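Local coordinates for secretion activator protein, hypothetical (PDB 7DNP) that probably cleaves the glycan strands of peptidoglycan as a GH108-family muramidase, an autolysin of the type IV secretion system of Brucella abortus, at residues M33-T36 with L37-S41; D76-P79 with A80-H84; A85-D88 with F89-S93; G112-A116 with K117-A121; A140-K143 with G144-T147. All coordinates share one frame; numbering follows the deposited sequence.

In the fold
All five contacts are local and lie in series along the chain; none nests in or crosses another. Contact 1 joins the third strand of the small antiparallel sheet to helix 37-44, on one side of the muropeptide. Contact 2 closes the turn that starts helix 82-93, and contact 3 carries that helix through the centre of the chain to the ligand; Leu78 of the first packs on Thr86 of the second. Contact 4 starts helix 116-123 and meets contact 2 through Asp77 and Leu119. Contact 5 turns the chain out of helix 127-142, its Trp141 touching Phe89 and Ser93 of contact 3. Contacts 1, 3 and 5 thus line one pocket contributed by both sequence families.

Contact 1 (M33-T36 with L37-S41); sequences MGIT and LATLS. With H9U ((2R)-2-[[(2S)-2-[[(2R)-2-[(2R,3S,4R,5R,6S)-5-acetamido-3-[(2S,3R,4R,5S,6R)-3-acetamido-6-(hydroxymethyl)-4,5-bis(oxidanyl)oxan-2-yl]oxy-2-(hydroxymethyl)-6-oxidanyl-oxan-4-yl]oxypropanoyl]amino]propanoyl]amino]pentanedioic acid), chain B.
Thr36 occupies the N-cap of helix 37-44, and its carbonyl O takes the N-H of Leu40 at 3.1 Å, the backbone bond that leads residues 33-36 into the helix. One turn on, the Thr39 side chain comes back beside Thr36, and the two face the GlcNAc acetamide of the bound muropeptide. Its oxygen O12 receives Thr39 OG1 at 2.9 Å and Thr36 N at 3.2 Å, the latter nearly straight (164°), with a weak third bond from Thr36 OG1. With chi1 at -67°, Thr39 holds OG1 toward the sugar while CG2 lies back on Ile35 CG2 at 4.1 Å, the two side chains crossing at about a right angle. Gly34 O accepts the MurNAc hydroxymethyl O08 at 2.7 Å. Tyr69 also bonds Thr39 OG1. Three donors, one of them weak, converging on one carbonyl oxygen suggest recognition of the N-acetyl group, consistent with a muramidase that reads N-acetylated sugars.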
# COMPACT_ATOMS: atom_id res chain seq x y z
N MET A 33 -5.19 -8.12 -10.80
CA MET A 33 -4.48 -6.84 -10.70
C MET A 33 -4.20 -6.48 -9.25
O MET A 33 -4.20 -5.31 -8.86
CB MET A 33 -5.27 -5.73 -11.40
CG MET A 33 -5.56 -6.03 -12.86
SD MET A 33 -6.91 -5.04 -13.52
CE MET A 33 -8.32 -5.88 -12.79
N GLY A 34 -3.97 -7.50 -8.42
CA GLY A 34 -3.68 -7.32 -7.02
C GLY A 34 -4.90 -7.25 -6.12
O GLY A 34 -4.74 -7.26 -4.89
N ILE A 35 -6.10 -7.18 -6.67
CA ILE A 35 -7.32 -7.04 -5.89
C ILE A 35 -7.78 -8.41 -5.42
O ILE A 35 -8.02 -9.31 -6.24
CB ILE A 35 -8.42 -6.34 -6.70
CG1 ILE A 35 -7.92 -4.99 -7.22
CG2 ILE A 35 -9.68 -6.17 -5.86
CD1 ILE A 35 -7.77 -3.95 -6.13
N THR A 36 -7.94 -8.58 -4.10
CA THR A 36 -8.36 -9.85 -3.55
C THR A 36 -9.88 -9.95 -3.53
O THR A 36 -10.61 -8.98 -3.77
CB THR A 36 -7.84 -10.05 -2.12
OG1 THR A 36 -8.56 -9.19 -1.23
CG2 THR A 36 -6.35 -9.74 -2.05
N LEU A 37 -10.36 -11.16 -3.22
CA LEU A 37 -11.80 -11.40 -3.20
C LEU A 37 -12.48 -10.61 -2.09
O LEU A 37 -13.57 -10.06 -2.29
CB LEU A 37 -12.07 -12.90 -3.04
CG LEU A 37 -13.52 -13.35 -3.18
CD1 LEU A 37 -13.59 -14.65 -3.96
CD2 LEU A 37 -14.16 -13.51 -1.81
N ALA A 38 -11.85 -10.54 -0.91
CA ALA A 38 -12.44 -9.82 0.21
C ALA A 38 -12.53 -8.33 -0.09
O ALA A 38 -13.49 -7.66 0.30
CB ALA A 38 -11.63 -10.05 1.48
N THR A 39 -11.53 -7.80 -0.80
CA THR A 39 -11.56 -6.38 -1.14
C THR A 39 -12.65 -6.08 -2.16
O THR A 39 -13.35 -5.07 -2.05
CB THR A 39 -10.18 -5.95 -1.64
OG1 THR A 39 -9.25 -6.03 -0.56
CG2 THR A 39 -10.21 -4.51 -2.18
N LEU A 40 -12.82 -6.96 -3.16
CA LEU A 40 -13.91 -6.76 -4.11
C LEU A 40 -15.26 -6.93 -3.42
O LEU A 40 -16.23 -6.24 -3.75
CB LEU A 40 -13.78 -7.74 -5.28
CG LEU A 40 -14.79 -7.57 -6.42
CD1 LEU A 40 -14.82 -6.12 -6.91
CD2 LEU A 40 -14.48 -8.51 -7.57
N SER A 41 -15.33 -7.85 -2.46
CA SER A 41 -16.57 -8.01 -1.69
C SER A 41 -16.92 -6.73 -0.94
O SER A 41 -18.08 -6.31 -0.92
CB SER A 41 -16.42 -9.19 -0.73
OG SER A 41 -16.43 -10.41 -1.45
C22 H9U B . -2.44 -8.81 -0.82
C24 H9U B . -0.72 -10.55 -0.97
C26 H9U B . -2.30 -8.59 -2.34
C28 H9U B . -0.68 -10.40 -2.50
C23 H9U B . -2.04 -10.18 -0.41
C25 H9U B . -3.97 -7.68 0.59
C27 H9U B . -5.21 -6.78 0.35
C29 H9U B . -5.46 -5.91 1.53
C30 H9U B . -5.54 -6.68 2.79
C31 H9U B . -4.24 -7.48 2.98
C32 H9U B . -2.13 -11.37 1.77
C33 H9U B . -2.42 -7.14 -2.67
C34 H9U B . -4.26 -8.23 4.28
C35 H9U B . 0.95 -12.22 -0.05
C36 H9U B . -1.18 -11.28 2.95
C37 H9U B . -5.81 -5.77 -1.99
C38 H9U B . -3.57 -11.56 2.24
C39 H9U B . 0.50 -9.92 4.26
C40 H9U B . 1.36 -13.65 0.28
C41 H9U B . -5.39 -4.80 -3.09
C42 H9U B . -0.33 -9.44 5.44
C43 H9U B . -1.81 -10.03 7.43
C44 H9U B . 1.57 -8.89 3.94
C45 H9U B . -3.27 -10.02 7.01
C46 H9U B . -1.65 -11.03 8.56
C47 H9U B . -1.89 -10.37 9.92
C48 H9U B . -1.67 -11.35 11.07
N18 H9U B . -0.33 -11.96 -0.65
N19 H9U B . -4.94 -5.88 -0.82
N20 H9U B . -0.41 -10.04 3.14
N21 H9U B . -0.99 -10.43 6.29
O01 H9U B . -3.82 -8.60 -0.44
O02 H9U B . -1.02 -9.04 -2.89
O03 H9U B . -4.06 -8.41 1.86
O04 H9U B . -1.99 -10.15 1.07
O05 H9U B . -1.60 -11.25 -3.06
O06 H9U B . -6.71 -5.14 1.34
O07 H9U B . -5.71 -5.79 3.90
O08 H9U B . -2.15 -7.01 -4.04
O09 H9U B . -5.33 -9.13 4.28
O10 H9U B . 1.69 -11.33 0.20
O11 H9U B . -1.06 -12.18 3.71
O12 H9U B . -6.82 -6.39 -2.10
O13 H9U B . -0.43 -8.27 5.65
O14 H9U B . -4.06 -9.17 7.49
O15 H9U B . -3.69 -10.88 6.18
O16 H9U B . -1.32 -12.54 10.81
O17 H9U B . -1.85 -10.98 12.26

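Contact 2 (D76-P79 with A80-H84); sequences DDLP and AGVDH
Asp83, in the first turn of helix 82-93, lies against Leu78 and Pro79, and its carboxylate illustrates how an acidic residue can tie a helix start to the N-terminal segment of a chain. Its CB rests 4.0 Å from Leu78 CB. With chi1 at 47°, CG lies between the backbone N and the carbonyl carbon and passes 3.4 Å from Pro79 O, without a bond between the oxygens. At the tip, OD1 receives two weak bonds, from Gly81 N at 2.7 Å and from His84 N at 2.6 Å, both well bent. OD2 turns to the N-terminal end of the modelled chain, where Thr5 OG1 and Ala2 N bind it. The link to Pro79 is made by the backbone: Asp83 N reaches Pro79 O at 3.0 Å, nearly along the C=O axis. Val82 adds an apolar seam, its CB 3.9 Å from Pro79 CD and its CG1 4.2 Å from Leu78 CD1. Farther out, Val82 packs on Ile130 and Ile131 of helix 127-142, Pro79 on Val122 of helix 116-123, and His84 meets Phe169 of helix 148-170 edge-to-face.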
# COMPACT_ATOMS: atom_id res chain seq x y z
N ASP A 76 -3.00 12.18 -1.09
CA ASP A 76 -2.91 13.55 -1.59
C ASP A 76 -2.18 14.45 -0.60
O ASP A 76 -1.50 15.40 -1.01
CB ASP A 76 -4.30 14.11 -1.85
CG ASP A 76 -4.88 13.66 -3.17
OD1 ASP A 76 -4.22 12.84 -3.85
OD2 ASP A 76 -5.99 14.10 -3.52
N ASP A 77 -2.33 14.19 0.69
CA ASP A 77 -1.81 15.09 1.71
C ASP A 77 -0.45 14.68 2.25
O ASP A 77 0.24 15.53 2.84
CB ASP A 77 -2.82 15.20 2.86
CG ASP A 77 -4.20 15.61 2.38
OD1 ASP A 77 -4.34 16.74 1.88
OD2 ASP A 77 -5.13 14.78 2.47
N LEU A 78 -0.04 13.43 2.06
CA LEU A 78 1.28 13.03 2.52
C LEU A 78 2.36 13.64 1.62
O LEU A 78 2.10 13.96 0.46
CB LEU A 78 1.41 11.51 2.52
CG LEU A 78 0.55 10.72 3.52
CD1 LEU A 78 0.80 9.22 3.39
CD2 LEU A 78 0.83 11.18 4.94
N PRO A 79 3.57 13.85 2.15
CA PRO A 79 4.66 14.33 1.31
C PRO A 79 4.93 13.36 0.17
O PRO A 79 4.69 12.15 0.28
CB PRO A 79 5.86 14.41 2.27
CG PRO A 79 5.27 14.43 3.63
CD PRO A 79 3.99 13.64 3.54
N ALA A 80 5.43 13.90 -0.94
CA ALA A 80 5.85 13.06 -2.06
C ALA A 80 6.86 12.03 -1.59
O ALA A 80 7.75 12.33 -0.78
CB ALA A 80 6.44 13.92 -3.18
N GLY A 81 6.73 10.82 -2.09
CA GLY A 81 7.55 9.70 -1.64
C GLY A 81 7.01 8.98 -0.43
O GLY A 81 6.87 7.76 -0.44
N VAL A 82 6.71 9.73 0.64
CA VAL A 82 6.00 9.15 1.77
C VAL A 82 4.67 8.57 1.32
O VAL A 82 4.27 7.49 1.76
CB VAL A 82 5.80 10.21 2.88
CG1 VAL A 82 4.92 9.65 3.99
CG2 VAL A 82 7.14 10.67 3.44
N ASP A 83 3.98 9.28 0.42
CA ASP A 83 2.70 8.79 -0.09
C ASP A 83 2.86 7.42 -0.74
O ASP A 83 2.10 6.49 -0.45
CB ASP A 83 2.10 9.80 -1.08
CG ASP A 83 3.11 10.31 -2.11
OD1 ASP A 83 4.23 9.76 -2.21
OD2 ASP A 83 2.77 11.28 -2.83
N HIS A 84 3.88 7.25 -1.59
CA HIS A 84 4.05 5.99 -2.31
C HIS A 84 4.42 4.86 -1.36
O HIS A 84 3.88 3.75 -1.48
CB HIS A 84 5.12 6.13 -3.39
CG HIS A 84 5.38 4.86 -4.14
ND1 HIS A 84 4.47 4.31 -5.01
CD2 HIS A 84 6.45 4.03 -4.14
CE1 HIS A 84 4.97 3.19 -5.52
NE2 HIS A 84 6.17 3.00 -5.00

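Contact 3 (A85-D88 with F89-S93); sequences ATLD and FAIHS. With H9U ((2R)-2-[[(2S)-2-[[(2R)-2-[(2R,3S,4R,5R,6S)-5-acetamido-3-[(2S,3R,4R,5S,6R)-3-acetamido-6-(hydroxymethyl)-4,5-bis(oxidanyl)oxan-2-yl]oxy-2-(hydroxymethyl)-6-oxidanyl-oxan-4-yl]oxypropanoyl]amino]propanoyl]amino]pentanedioic acid), chain B.
Helix 82-93, the buried central helix of this lysozyme-clan domain, runs through Leu87 and Ile91 and reaches the muropeptide. Regular i to i+4 bonds carry it, among them Ile91 N to Leu87 O at 2.8 Å. On one flank Ile91 CD1 lies 4.0 Å from Leu87 CG, the two side chains meeting at a slant. Asp88, one turn before His92, is engaged elsewhere, in salt bridges with Arg138 and Arg158. The last turn meets the ligand. Ile91 O accepts N19, the GlcNAc amide, at 2.7 Å and 162°, and His92 O accepts N20, the amide joining lactyl group to alanine, at a longer 3.3 Å. The imidazole swings out with CG opposite the backbone N (chi1 -161°), an orientation that carries NE2 to O10 of the MurNAc acetamide, to which it donates at 2.9 Å in a distinctly bent bond (140°). The alanine methyl C44 sits over one face of this ring, toward its rim, while Trp155 meets it edge-to-face. Carbonyls of the last turn thus find N-H partners in the bound muropeptide, and backbone and ring together read both the sugar amides and the peptide stem.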
# COMPACT_ATOMS: atom_id res chain seq x y z
N ALA A 85 5.33 5.11 -0.42
CA ALA A 85 5.70 4.08 0.55
C ALA A 85 4.50 3.63 1.37
O ALA A 85 4.34 2.44 1.65
CB ALA A 85 6.80 4.61 1.48
N THR A 86 3.64 4.57 1.76
CA THR A 86 2.47 4.23 2.55
C THR A 86 1.42 3.52 1.71
O THR A 86 0.77 2.58 2.18
CB THR A 86 1.90 5.50 3.18
OG1 THR A 86 2.94 6.15 3.93
CG2 THR A 86 0.74 5.17 4.10
N LEU A 87 1.26 3.94 0.45
CA LEU A 87 0.30 3.30 -0.44
C LEU A 87 0.63 1.83 -0.67
O LEU A 87 -0.25 0.96 -0.60
CB LEU A 87 0.24 4.04 -1.78
CG LEU A 87 -0.54 3.37 -2.91
CD1 LEU A 87 -2.02 3.27 -2.57
CD2 LEU A 87 -0.33 4.11 -4.22
N ASP A 88 1.89 1.52 -0.97
CA ASP A 88 2.22 0.12 -1.25
C ASP A 88 2.03 -0.75 -0.02
O ASP A 88 1.50 -1.86 -0.11
CB ASP A 88 3.64 -0.02 -1.78
CG ASP A 88 3.92 -1.44 -2.24
OD1 ASP A 88 3.47 -1.79 -3.36
OD2 ASP A 88 4.53 -2.22 -1.48
N PHE A 89 2.47 -0.27 1.15
CA PHE A 89 2.19 -0.96 2.41
C PHE A 89 0.69 -1.16 2.59
O PHE A 89 0.24 -2.26 2.95
CB PHE A 89 2.80 -0.15 3.56
CG PHE A 89 3.01 -0.92 4.85
CD1 PHE A 89 2.48 -2.18 5.04
CD2 PHE A 89 3.75 -0.35 5.88
CE1 PHE A 89 2.68 -2.87 6.23
CE2 PHE A 89 3.95 -1.03 7.07
CZ PHE A 89 3.42 -2.29 7.24
N ALA A 90 -0.10 -0.13 2.29
CA ALA A 90 -1.55 -0.24 2.39
C ALA A 90 -2.10 -1.29 1.43
O ALA A 90 -3.02 -2.04 1.78
CB ALA A 90 -2.21 1.11 2.12
N ILE A 91 -1.56 -1.36 0.21
CA ILE A 91 -2.05 -2.35 -0.74
C ILE A 91 -1.76 -3.75 -0.24
O ILE A 91 -2.60 -4.66 -0.34
CB ILE A 91 -1.43 -2.11 -2.13
CG1 ILE A 91 -2.01 -0.84 -2.76
CG2 ILE A 91 -1.65 -3.32 -3.04
CD1 ILE A 91 -1.30 -0.40 -4.03
N HIS A 92 -0.57 -3.94 0.34
CA HIS A 92 -0.11 -5.26 0.75
C HIS A 92 -0.74 -5.74 2.05
O HIS A 92 -1.00 -6.94 2.20
CB HIS A 92 1.42 -5.23 0.89
CG HIS A 92 2.07 -6.58 0.85
ND1 HIS A 92 3.19 -6.87 1.60
CD2 HIS A 92 1.77 -7.70 0.15
CE1 HIS A 92 3.55 -8.12 1.36
NE2 HIS A 92 2.71 -8.64 0.49
N SER A 93 -1.00 -4.83 2.98
CA SER A 93 -1.39 -5.20 4.34
C SER A 93 -2.60 -4.42 4.84
O SER A 93 -2.96 -4.57 6.02
CB SER A 93 -0.22 -4.99 5.31
OG SER A 93 0.94 -5.68 4.87
C22 H9U B . -2.44 -8.81 -0.82
C24 H9U B . -0.72 -10.55 -0.97
C26 H9U B . -2.30 -8.59 -2.34
C28 H9U B . -0.68 -10.40 -2.50
C23 H9U B . -2.04 -10.18 -0.41
C25 H9U B . -3.97 -7.68 0.59
C27 H9U B . -5.21 -6.78 0.35
C29 H9U B . -5.46 -5.91 1.53
C30 H9U B . -5.54 -6.68 2.79
C31 H9U B . -4.24 -7.48 2.98
C32 H9U B . -2.13 -11.37 1.77
C33 H9U B . -2.42 -7.14 -2.67
C34 H9U B . -4.26 -8.23 4.28
C35 H9U B . 0.95 -12.22 -0.05
C36 H9U B . -1.18 -11.28 2.95
C37 H9U B . -5.81 -5.77 -1.99
C38 H9U B . -3.57 -11.56 2.24
C39 H9U B . 0.50 -9.92 4.26
C40 H9U B . 1.36 -13.65 0.28
C41 H9U B . -5.39 -4.80 -3.09
C42 H9U B . -0.33 -9.44 5.44
C43 H9U B . -1.81 -10.03 7.43
C44 H9U B . 1.57 -8.89 3.94
C45 H9U B . -3.27 -10.02 7.01
C46 H9U B . -1.65 -11.03 8.56
C47 H9U B . -1.89 -10.37 9.92
C48 H9U B . -1.67 -11.35 11.07
N18 H9U B . -0.33 -11.96 -0.65
N19 H9U B . -4.94 -5.88 -0.82
N20 H9U B . -0.41 -10.04 3.14
N21 H9U B . -0.99 -10.43 6.29
O01 H9U B . -3.82 -8.60 -0.44
O02 H9U B . -1.02 -9.04 -2.89
O03 H9U B . -4.06 -8.41 1.86
O04 H9U B . -1.99 -10.15 1.07
O05 H9U B . -1.60 -11.25 -3.06
O06 H9U B . -6.71 -5.14 1.34
O07 H9U B . -5.71 -5.79 3.90
O08 H9U B . -2.15 -7.01 -4.04
O09 H9U B . -5.33 -9.13 4.28
O10 H9U B . 1.69 -11.33 0.20
O11 H9U B . -1.06 -12.18 3.71
O12 H9U B . -6.82 -6.39 -2.10
O13 H9U B . -0.43 -8.27 5.65
O14 H9U B . -4.06 -9.17 7.49
O15 H9U B . -3.69 -10.88 6.18
O16 H9U B . -1.32 -12.54 10.81
O17 H9U B . -1.85 -10.98 12.26

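Contact 4 (G112-A116 with K117-A121); sequences GVIGA and KTLAA
Ile114 and Leu119 form a hydrophobic staple across the start of helix 116-123: Ile114, just before the N-cap residue Gly115, packs on Leu119, four places after that N-cap. Here the staple is built from side chains that cross at about a right angle. Ile114 CG2 presses on Leu119 at two points, CD2 at 3.8 Å and CG also at 3.8 Å. The other arm of Ile114 goes to a different neighbour: CD1 lies 3.7 Å from Thr118 CG2, again with the side chains crossing near perpendicular. Thr118 can serve two purposes because, at chi1 -59°, its methyl lies opposite the backbone N and meets the isoleucine, while OG1 turns beside that N toward a water and Gln103. Under the side chains the helix opens with Leu119 N on Gly115 O at 3.0 Å, almost straight at 169°, followed by Ala120 N on Ala116 O. The apolar patch extends beyond the staple, for Ile114 also touches Val99 and Leu102 of helix 95-106, and Gln103 of that helix bonds Thr118 OG1. The contact thereby joins two helices of the predicted peptidoglycan-domain region at the surface, well away from the muropeptide. One water bridges the N-cap and the third helical residue, 2.8 Å from Thr118 OG1 and bonded weakly by Gly115 N at 3.1 Å.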
# COMPACT_ATOMS: atom_id res chain seq x y z
N GLY A 112 -4.61 4.14 12.93
CA GLY A 112 -4.83 3.69 11.57
C GLY A 112 -5.50 4.67 10.64
O GLY A 112 -5.83 4.30 9.51
N VAL A 113 -5.71 5.92 11.08
CA VAL A 113 -6.40 6.95 10.30
C VAL A 113 -5.59 8.24 10.38
O VAL A 113 -5.19 8.65 11.47
CB VAL A 113 -7.84 7.17 10.80
CG1 VAL A 113 -8.49 8.31 10.05
CG2 VAL A 113 -8.66 5.89 10.66
N ILE A 114 -5.37 8.88 9.24
CA ILE A 114 -4.58 10.11 9.18
C ILE A 114 -5.45 11.27 9.66
O ILE A 114 -6.38 11.69 8.96
CB ILE A 114 -4.04 10.37 7.77
CG1 ILE A 114 -3.24 9.16 7.26
CG2 ILE A 114 -3.21 11.65 7.75
CD1 ILE A 114 -1.80 9.11 7.72
N GLY A 115 -5.14 11.81 10.83
CA GLY A 115 -5.75 13.01 11.33
C GLY A 115 -4.76 14.15 11.47
O GLY A 115 -3.63 14.08 10.98
N ALA A 116 -5.19 15.19 12.18
CA ALA A 116 -4.37 16.40 12.29
C ALA A 116 -3.05 16.13 13.00
O ALA A 116 -2.00 16.62 12.57
CB ALA A 116 -5.15 17.50 13.02
N LYS A 117 -3.07 15.34 14.08
CA LYS A 117 -1.83 15.06 14.81
C LYS A 117 -0.85 14.26 13.96
O LYS A 117 0.37 14.46 14.07
CB LYS A 117 -2.12 14.30 16.10
CG LYS A 117 -2.94 15.08 17.11
CD LYS A 117 -2.45 14.87 18.52
CE LYS A 117 -2.99 15.94 19.45
NZ LYS A 117 -3.52 15.35 20.71
N THR A 118 -1.35 13.37 13.11
CA THR A 118 -0.46 12.60 12.25
C THR A 118 0.17 13.49 11.18
O THR A 118 1.38 13.43 10.94
CB THR A 118 -1.21 11.43 11.61
OG1 THR A 118 -1.75 10.58 12.63
CG2 THR A 118 -0.26 10.62 10.74
N LEU A 119 -0.64 14.34 10.54
CA LEU A 119 -0.12 15.23 9.51
C LEU A 119 0.93 16.17 10.07
O LEU A 119 1.94 16.44 9.43
CB LEU A 119 -1.26 16.03 8.87
CG LEU A 119 -2.24 15.33 7.92
CD1 LEU A 119 -3.37 16.29 7.57
CD2 LEU A 119 -1.53 14.86 6.67
N ALA A 120 0.69 16.69 11.29
CA ALA A 120 1.66 17.60 11.90
C ALA A 120 2.99 16.91 12.14
O ALA A 120 4.05 17.46 11.83
CB ALA A 120 1.09 18.17 13.20
N ALA A 121 2.95 15.69 12.69
CA ALA A 121 4.18 14.96 12.98
C ALA A 121 4.90 14.52 11.72
O ALA A 121 6.14 14.50 11.69
CB ALA A 121 3.87 13.75 13.86
O HOH W 1 -4.05 11.77 13.77

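Contact 5 (A140-K143 with G144-T147); sequences AWLK and GLGT. With H9U ((2R)-2-[[(2S)-2-[[(2R)-2-[(2R,3S,4R,5R,6S)-5-acetamido-3-[(2S,3R,4R,5S,6R)-3-acetamido-6-(hydroxymethyl)-4,5-bis(oxidanyl)oxan-2-yl]oxy-2-(hydroxymethyl)-6-oxidanyl-oxan-4-yl]oxypropanoyl]amino]propanoyl]amino]pentanedioic acid), chain B.
Leu145 folds back on Trp141 and Leu142 where helix 127-142 gives way to a loop through a type I beta turn from Leu142 to Leu145, a worked case of a turn that carries a later side chain back onto a helix. The backbone winds tighter: Gly144 N bonds Trp141 O at 3.2 Å and Leu145 N bonds Leu142 O at 3.1 Å, each donor well above the plane of the carbonyl it reaches. Trp141 carries CG opposite its backbone N (chi1 176°), which sends the indole out from the helix toward the ligand, where Phe89 and Ser93 of helix 82-93 also touch it. Leu145 takes a different staggered position, with CG beside its own N (chi1 -56°), and lowers its branched end over one indole face, offset toward the rim; CD1 stands 4.1 Å from Trp141 CH2. The same methyl is 4.0 Å from Leu142 CD2, so Leu145 bridges the two helix residues. Leu142, also in contact with Phe148 and Trp155 of helix 148-170, turns CD2 to the alanine methyl C44 of the muropeptide at 3.7 Å. This wall of the pocket is largely apolar and faces the peptide stem, not the sugars. The alanine carbonyl O13 lies at the indole edge, in its plane, 3.5 Å from CH2, and Leu145 CD2 comes within 3.6 Å of the glutamate side-chain oxygen O16.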
# COMPACT_ATOMS: atom_id res chain seq x y z
N ALA A 140 10.37 -5.31 9.62
CA ALA A 140 10.36 -5.87 10.96
C ALA A 140 9.00 -6.47 11.30
O ALA A 140 8.91 -7.50 11.98
CB ALA A 140 10.75 -4.80 11.98
N TRP A 141 7.92 -5.83 10.85
CA TRP A 141 6.59 -6.35 11.14
C TRP A 141 6.30 -7.61 10.33
O TRP A 141 5.70 -8.56 10.85
CB TRP A 141 5.53 -5.27 10.87
CG TRP A 141 4.13 -5.77 11.06
CD1 TRP A 141 3.46 -5.95 12.24
CD2 TRP A 141 3.21 -6.14 10.02
NE1 TRP A 141 2.19 -6.41 12.00
CE2 TRP A 141 2.01 -6.54 10.65
CE3 TRP A 141 3.29 -6.18 8.63
CZ2 TRP A 141 0.90 -6.97 9.93
CZ3 TRP A 141 2.18 -6.61 7.91
CH2 TRP A 141 1.01 -7.00 8.56
N LEU A 142 6.72 -7.65 9.06
CA LEU A 142 6.47 -8.83 8.24
C LEU A 142 7.19 -10.06 8.78
O LEU A 142 6.68 -11.18 8.66
CB LEU A 142 6.90 -8.56 6.80
CG LEU A 142 6.06 -7.55 6.01
CD1 LEU A 142 6.76 -7.14 4.72
CD2 LEU A 142 4.67 -8.10 5.72
N LYS A 143 8.37 -9.87 9.39
CA LYS A 143 9.14 -10.99 9.92
C LYS A 143 8.46 -11.66 11.10
O LYS A 143 8.81 -12.80 11.43
CB LYS A 143 10.54 -10.52 10.32
CG LYS A 143 11.44 -10.19 9.14
CD LYS A 143 12.74 -9.54 9.60
CE LYS A 143 13.57 -9.07 8.42
NZ LYS A 143 14.74 -8.26 8.86
N GLY A 144 7.49 -11.01 11.72
CA GLY A 144 6.71 -11.63 12.77
C GLY A 144 5.54 -12.48 12.31
O GLY A 144 4.91 -13.15 13.14
N LEU A 145 5.24 -12.48 11.02
CA LEU A 145 4.14 -13.28 10.50
C LEU A 145 4.59 -14.71 10.21
O LEU A 145 5.72 -14.95 9.78
CB LEU A 145 3.56 -12.66 9.23
CG LEU A 145 3.08 -11.21 9.33
CD1 LEU A 145 2.68 -10.70 7.95
CD2 LEU A 145 1.93 -11.08 10.31
N GLY A 146 3.68 -15.66 10.44
CA GLY A 146 3.97 -17.04 10.10
C GLY A 146 4.26 -17.23 8.62
O GLY A 146 5.07 -18.08 8.24
N THR A 147 3.62 -16.42 7.77
CA THR A 147 3.80 -16.54 6.33
C THR A 147 5.15 -16.05 5.85
O THR A 147 5.47 -16.24 4.67
CB THR A 147 2.70 -15.76 5.60
OG1 THR A 147 2.51 -14.50 6.26
CG2 THR A 147 1.40 -16.54 5.60
C22 H9U B . -2.44 -8.81 -0.82
C24 H9U B . -0.72 -10.55 -0.97
C26 H9U B . -2.30 -8.59 -2.34
C28 H9U B . -0.68 -10.40 -2.50
C23 H9U B . -2.04 -10.18 -0.41
C25 H9U B . -3.97 -7.68 0.59
C27 H9U B . -5.21 -6.78 0.35
C29 H9U B . -5.46 -5.91 1.53
C30 H9U B . -5.54 -6.68 2.79
C31 H9U B . -4.24 -7.48 2.98
C32 H9U B . -2.13 -11.37 1.77
C33 H9U B . -2.42 -7.14 -2.67
C34 H9U B . -4.26 -8.23 4.28
C35 H9U B . 0.95 -12.22 -0.05
C36 H9U B . -1.18 -11.28 2.95
C37 H9U B . -5.81 -5.77 -1.99
C38 H9U B . -3.57 -11.56 2.24
C39 H9U B . 0.50 -9.92 4.26
C40 H9U B . 1.36 -13.65 0.28
C41 H9U B . -5.39 -4.80 -3.09
C42 H9U B . -0.33 -9.44 5.44
C43 H9U B . -1.81 -10.03 7.43
C44 H9U B . 1.57 -8.89 3.94
C45 H9U B . -3.27 -10.02 7.01
C46 H9U B . -1.65 -11.03 8.56
C47 H9U B . -1.89 -10.37 9.92
C48 H9U B . -1.67 -11.35 11.07
N18 H9U B . -0.33 -11.96 -0.65
N19 H9U B . -4.94 -5.88 -0.82
N20 H9U B . -0.41 -10.04 3.14
N21 H9U B . -0.99 -10.43 6.29
O01 H9U B . -3.82 -8.60 -0.44
O02 H9U B . -1.02 -9.04 -2.89
O03 H9U B . -4.06 -8.41 1.86
O04 H9U B . -1.99 -10.15 1.07
O05 H9U B . -1.60 -11.25 -3.06
O06 H9U B . -6.71 -5.14 1.34
O07 H9U B . -5.71 -5.79 3.90
O08 H9U B . -2.15 -7.01 -4.04
O09 H9U B . -5.33 -9.13 4.28
O10 H9U B . 1.69 -11.33 0.20
O11 H9U B . -1.06 -12.18 3.71
O12 H9U B . -6.82 -6.39 -2.10
O13 H9U B . -0.43 -8.27 5.65
O14 H9U B . -4.06 -9.17 7.49
O15 H9U B . -3.69 -10.88 6.18
O16 H9U B . -1.32 -12.54 10.81
O17 H9U B . -1.85 -10.98 12.26